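Local atomic coordinates of fibrillarin-like rRNA/tRNA 2'-O-methyltransferase (Aeropyrum pernix, PDB entry 4DF3), a protein that probably transfers methyl groups from S-adenosyl-L-methionine to ribose 2'-hydroxyls of rRNA and tRNA, at sites chosen by a guide RNA. Residues T30-P35 with M95-G100; M180-R185 with E195-E200. The protein carries 2 engineered substitutions. All blocks are in the same frame, centred on the assembly; numbering follows the deposited sequence.

Interaction 1. Residues T30-P35 with M95-G100; sequences TKNLVP and MSDIIG
The carboxylate of Asp97 reaches from helix 90-99 to the chain leaving strand 26-31 and takes one hydrogen bond on each oxygen from residues 30-35. Thr30 OG1 donates to Asp97 OD2 over 2.7 Å, on the lone pair turned away from the other oxygen, and is also bonded to His94. Leu33 N donates to Asp97 OD1 at 2.8 Å, an almost straight bond (169°) that arrives from well above the carboxylate plane. Asp97 CG is anti to its carbonyl carbon, beside the backbone N (chi1 -70°). The side chains of Thr30 and Asp97 cross at about a right angle. Lys31 O lies 3.2 Å from Asp97 CG; a water joins Lys31 O to Asp97 O. Thr30 CG2 makes an apolar contact with Ile98 CG1 (3.8 Å), and the Leu33 methyls touch the hydroxyl of Ser96 and CA of Gly100. Asn32 OD1 accepts from Val34 N, an Asx turn around Leu33, while its ND2 bonds to Glu51. Ser96 OG is hydrogen-bonded to Asn127 and Arg125. Salt bridges from Arg53 to Asp97 OD2 and from Arg125 to OD1 probably favour the charged carboxylate. An alanine in place of Asp97 would probably leave Leu33 N without this acceptor, Thr30 OG1 with only His94 of the partners described, and Arg53 and Arg125 without their carboxylate mate. The contact joins the antiparallel sheet, where strand 50-54 runs beside strand 26-31, to the C-terminal end of helix 90-99, whose Met95, Ser96 and Ile99 pack on Ile105 of strand 104-109.

Interaction 2. Residues M180-R185 with E195-E200; sequences MAIKAR and EVYKRE
The Tyr197 ring has the largest share of the contact, meeting Ile182 and Ala184 through its CD1-CE1 side. Ala184 CB lies 3.6 Å from Tyr197 CE1 and Ile182 CD1 3.7 Å from Tyr197 CD1, both approaching obliquely; Lys183 O sits at the ring edge, near its plane, 4.1 Å from Tyr197 CD1. With CG anti to the backbone N (chi1 -177°), the ring end comes nearer the strand than CB does. Ile182 crosses it at about a right angle, with CG2 3.9 Å from Tyr197 CE1. One turn along the helix, Glu200 slides past Ile182 in the opposite direction and offers its aliphatic part: Glu200 CB is 3.6 Å from Ile182 CD1. The Glu200 chain bends at chi2 (-66°). Glu200 OE1 lies 4.1 Å from Met180 CE. Strand 180-183 and helix 195-200 run nearly antiparallel, at 158°, their axes 9.6 Å apart. Asp188 and Val189 of helix 186-190 also touch Tyr197. The chemistry is thus mainly apolar: shape and burial join helix to strand, and of the buried Glu200 carboxylate, OE1 is met by Ala161 N near the start of helix 160-171, which would probably favour the charged form.

In the fold
About 30 Å separates the centres of the two contacts, which flank the middle of the molecule; their nearest atoms are about 9 Å apart. Both segments of interaction 1 precede those of interaction 2 in the chain. Interaction 1 ties the five-stranded N-terminal antiparallel sheet to helix 90-99 of the Rossmann-like methyltransferase fold; interaction 2 lies wholly within that fold, packing helix 195-206 on strand 176-183 of the seven-stranded mixed sheet. The residues known to bind S-adenosylmethionine, from Thr90 to Gln157, lie in the methyltransferase fold. Neither contact touches the cofactor: the side chain of Ser96 is about 12 Å from it and that of Lys183 about 9 Å.

Interaction 1. Residues T30-P35 with M95-G100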
# COMPACT_ATOMS: atom_id res chain seq x y z
N THR A 30 -7.01 2.64 10.52
CA THR A 30 -6.07 3.72 10.67
C THR A 30 -6.83 4.97 11.27
O THR A 30 -8.02 5.04 11.23
CB THR A 30 -5.43 4.08 9.35
OG1 THR A 30 -6.45 4.26 8.35
CG2 THR A 30 -4.45 3.05 8.99
N LYS A 31 -6.08 5.91 11.83
CA LYS A 31 -6.71 7.11 12.36
C LYS A 31 -6.96 8.06 11.21
O LYS A 31 -6.03 8.40 10.44
CB LYS A 31 -5.78 7.78 13.38
CG LYS A 31 -6.46 8.92 14.13
CD LYS A 31 -5.48 9.51 15.19
CE LYS A 31 -5.47 8.55 16.41
NZ LYS A 31 -4.62 9.08 17.55
N ASN A 32 -8.20 8.53 11.14
CA ASN A 32 -8.61 9.31 9.99
C ASN A 32 -7.86 10.66 9.92
O ASN A 32 -8.02 11.52 10.80
CB ASN A 32 -10.14 9.48 9.98
CG ASN A 32 -10.68 9.90 8.59
OD1 ASN A 32 -9.90 10.26 7.71
ND2 ASN A 32 -12.02 9.80 8.39
N LEU A 33 -7.05 10.86 8.87
CA LEU A 33 -6.41 12.20 8.69
C LEU A 33 -7.44 13.29 8.40
O LEU A 33 -7.14 14.48 8.58
CB LEU A 33 -5.43 12.21 7.53
CG LEU A 33 -4.47 13.38 7.40
CD1 LEU A 33 -3.55 13.50 8.63
CD2 LEU A 33 -3.62 13.13 6.13
N VAL A 34 -8.59 12.90 7.84
CA VAL A 34 -9.64 13.89 7.49
C VAL A 34 -10.96 13.48 8.13
O VAL A 34 -11.81 12.88 7.43
CB VAL A 34 -9.85 14.00 6.00
CG1 VAL A 34 -10.83 15.21 5.72
CG2 VAL A 34 -8.55 14.29 5.33
N PRO A 35 -11.07 13.70 9.46
CA PRO A 35 -12.17 13.20 10.26
C PRO A 35 -13.44 13.70 9.62
O PRO A 35 -13.45 14.85 9.18
CB PRO A 35 -11.95 13.83 11.63
CG PRO A 35 -10.61 14.31 11.66
CD PRO A 35 -10.08 14.42 10.29
N MET A 95 -2.36 4.71 3.65
CA MET A 95 -0.94 5.16 3.75
C MET A 95 -0.96 6.64 4.17
O MET A 95 -0.19 7.05 5.06
CB MET A 95 -0.21 5.03 2.43
CG MET A 95 0.03 3.62 2.09
SD MET A 95 0.72 3.64 0.43
CE MET A 95 1.25 1.96 0.11
N SER A 96 -1.86 7.43 3.58
CA SER A 96 -1.98 8.87 3.88
C SER A 96 -2.30 9.07 5.38
O SER A 96 -1.65 9.91 6.02
CB SER A 96 -3.06 9.53 2.96
OG SER A 96 -3.54 10.75 3.50
N ASP A 97 -3.24 8.25 5.93
CA ASP A 97 -3.46 8.32 7.38
C ASP A 97 -2.16 8.11 8.22
O ASP A 97 -1.94 8.82 9.18
CB ASP A 97 -4.51 7.30 7.84
CG ASP A 97 -5.92 7.66 7.38
OD1 ASP A 97 -6.21 8.86 7.06
OD2 ASP A 97 -6.78 6.74 7.37
N ILE A 98 -1.40 7.06 7.89
CA ILE A 98 -0.21 6.66 8.68
C ILE A 98 0.89 7.67 8.58
O ILE A 98 1.47 8.08 9.60
CB ILE A 98 0.27 5.26 8.22
CG1 ILE A 98 -0.85 4.25 8.60
CG2 ILE A 98 1.56 4.81 8.90
CD1 ILE A 98 -0.67 2.91 7.84
N ILE A 99 1.16 8.10 7.35
CA ILE A 99 2.29 9.01 7.12
C ILE A 99 2.06 10.39 7.67
O ILE A 99 3.04 11.09 8.00
CB ILE A 99 2.75 9.11 5.62
CG1 ILE A 99 1.74 9.83 4.76
CG2 ILE A 99 3.10 7.70 5.10
CD1 ILE A 99 2.06 9.73 3.21
N GLY A 100 0.78 10.78 7.77
CA GLY A 100 0.41 12.08 8.39
C GLY A 100 0.73 13.27 7.50
O GLY A 100 1.14 13.11 6.36
O HOH W 1 -4.12 10.07 10.53

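Interaction 2. Residues M180-R185 with E195-E200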
# COMPACT_ATOMS: atom_id res chain seq x y z
N MET A 180 5.71 -4.90 -3.40
CA MET A 180 5.16 -5.21 -4.78
C MET A 180 4.07 -6.32 -4.69
O MET A 180 4.31 -7.40 -4.16
CB MET A 180 6.25 -5.61 -5.81
CG MET A 180 5.65 -5.66 -7.23
SD MET A 180 6.95 -6.12 -8.42
CE MET A 180 7.02 -7.89 -8.37
N ALA A 181 2.85 -5.99 -5.09
CA ALA A 181 1.82 -7.01 -5.26
C ALA A 181 2.08 -7.76 -6.57
O ALA A 181 2.11 -7.17 -7.65
CB ALA A 181 0.44 -6.34 -5.33
N ILE A 182 2.22 -9.08 -6.47
CA ILE A 182 2.53 -9.93 -7.61
C ILE A 182 1.41 -11.00 -7.78
O ILE A 182 0.94 -11.55 -6.77
CB ILE A 182 3.93 -10.63 -7.39
CG1 ILE A 182 4.34 -11.41 -8.65
CG2 ILE A 182 3.99 -11.50 -6.17
CD1 ILE A 182 5.82 -11.94 -8.54
N LYS A 183 1.03 -11.28 -9.04
CA LYS A 183 0.13 -12.40 -9.31
C LYS A 183 0.84 -13.65 -8.88
O LYS A 183 1.97 -13.90 -9.30
CB LYS A 183 -0.17 -12.44 -10.81
CG LYS A 183 -1.52 -12.99 -11.13
CD LYS A 183 -2.59 -11.88 -11.02
CE LYS A 183 -4.04 -12.31 -11.36
NZ LYS A 183 -4.23 -13.34 -12.43
N ALA A 184 0.21 -14.44 -8.01
CA ALA A 184 0.81 -15.60 -7.47
C ALA A 184 -0.27 -16.52 -6.90
O ALA A 184 -1.29 -16.07 -6.36
CB ALA A 184 1.81 -15.24 -6.27
N ARG A 185 -0.04 -17.83 -7.06
CA ARG A 185 -0.91 -18.84 -6.43
C ARG A 185 -0.35 -19.21 -5.08
O ARG A 185 0.82 -18.99 -4.82
CB ARG A 185 -0.98 -20.08 -7.31
CG ARG A 185 -1.74 -19.83 -8.62
CD ARG A 185 -1.37 -20.90 -9.71
NE ARG A 185 0.09 -20.99 -9.92
CZ ARG A 185 0.69 -21.90 -10.69
NH1 ARG A 185 -0.03 -22.79 -11.36
NH2 ARG A 185 2.02 -21.91 -10.79
N GLU A 195 7.47 -20.36 -13.30
CA GLU A 195 8.41 -19.70 -14.17
C GLU A 195 8.26 -18.17 -14.14
O GLU A 195 9.23 -17.48 -13.95
CB GLU A 195 8.21 -20.20 -15.59
CG GLU A 195 9.10 -19.60 -16.62
CD GLU A 195 8.67 -20.00 -18.04
OE1 GLU A 195 9.02 -19.29 -18.99
OE2 GLU A 195 7.95 -21.03 -18.19
N VAL A 196 7.06 -17.68 -14.34
CA VAL A 196 6.85 -16.24 -14.45
C VAL A 196 7.18 -15.53 -13.11
O VAL A 196 7.94 -14.52 -13.04
CB VAL A 196 5.41 -15.96 -14.96
CG1 VAL A 196 5.16 -14.44 -15.00
CG2 VAL A 196 5.22 -16.60 -16.37
N TYR A 197 6.70 -16.13 -12.02
CA TYR A 197 7.01 -15.63 -10.66
C TYR A 197 8.51 -15.60 -10.38
O TYR A 197 9.06 -14.56 -10.03
CB TYR A 197 6.26 -16.52 -9.67
CG TYR A 197 6.36 -16.17 -8.23
CD1 TYR A 197 5.31 -15.49 -7.57
CD2 TYR A 197 7.46 -16.53 -7.51
CE1 TYR A 197 5.41 -15.18 -6.21
CE2 TYR A 197 7.56 -16.24 -6.12
CZ TYR A 197 6.52 -15.59 -5.48
OH TYR A 197 6.63 -15.29 -4.12
N LYS A 198 9.19 -16.74 -10.53
CA LYS A 198 10.65 -16.77 -10.35
C LYS A 198 11.43 -15.65 -11.08
O LYS A 198 12.41 -15.08 -10.55
CB LYS A 198 11.20 -18.14 -10.81
CG LYS A 198 12.13 -18.73 -9.80
CD LYS A 198 12.80 -19.98 -10.32
CE LYS A 198 11.78 -20.96 -10.89
NZ LYS A 198 12.35 -22.35 -10.97
N ARG A 199 10.99 -15.34 -12.29
CA ARG A 199 11.64 -14.36 -13.13
C ARG A 199 11.40 -12.95 -12.60
O ARG A 199 12.32 -12.13 -12.59
CB ARG A 199 11.12 -14.52 -14.55
CG ARG A 199 11.75 -13.63 -15.61
CD ARG A 199 12.24 -14.48 -16.79
NE ARG A 199 11.16 -15.34 -17.30
CZ ARG A 199 11.30 -16.60 -17.71
NH1 ARG A 199 12.46 -17.22 -17.68
NH2 ARG A 199 10.23 -17.25 -18.15
N GLU A 200 10.17 -12.65 -12.14
CA GLU A 200 9.93 -11.36 -11.42
C GLU A 200 10.89 -11.23 -10.28
O GLU A 200 11.47 -10.19 -10.09
CB GLU A 200 8.48 -11.24 -10.91
CG GLU A 200 7.53 -11.13 -12.04
CD GLU A 200 7.72 -9.79 -12.84
OE1 GLU A 200 7.26 -8.76 -12.35
OE2 GLU A 200 8.31 -9.81 -13.93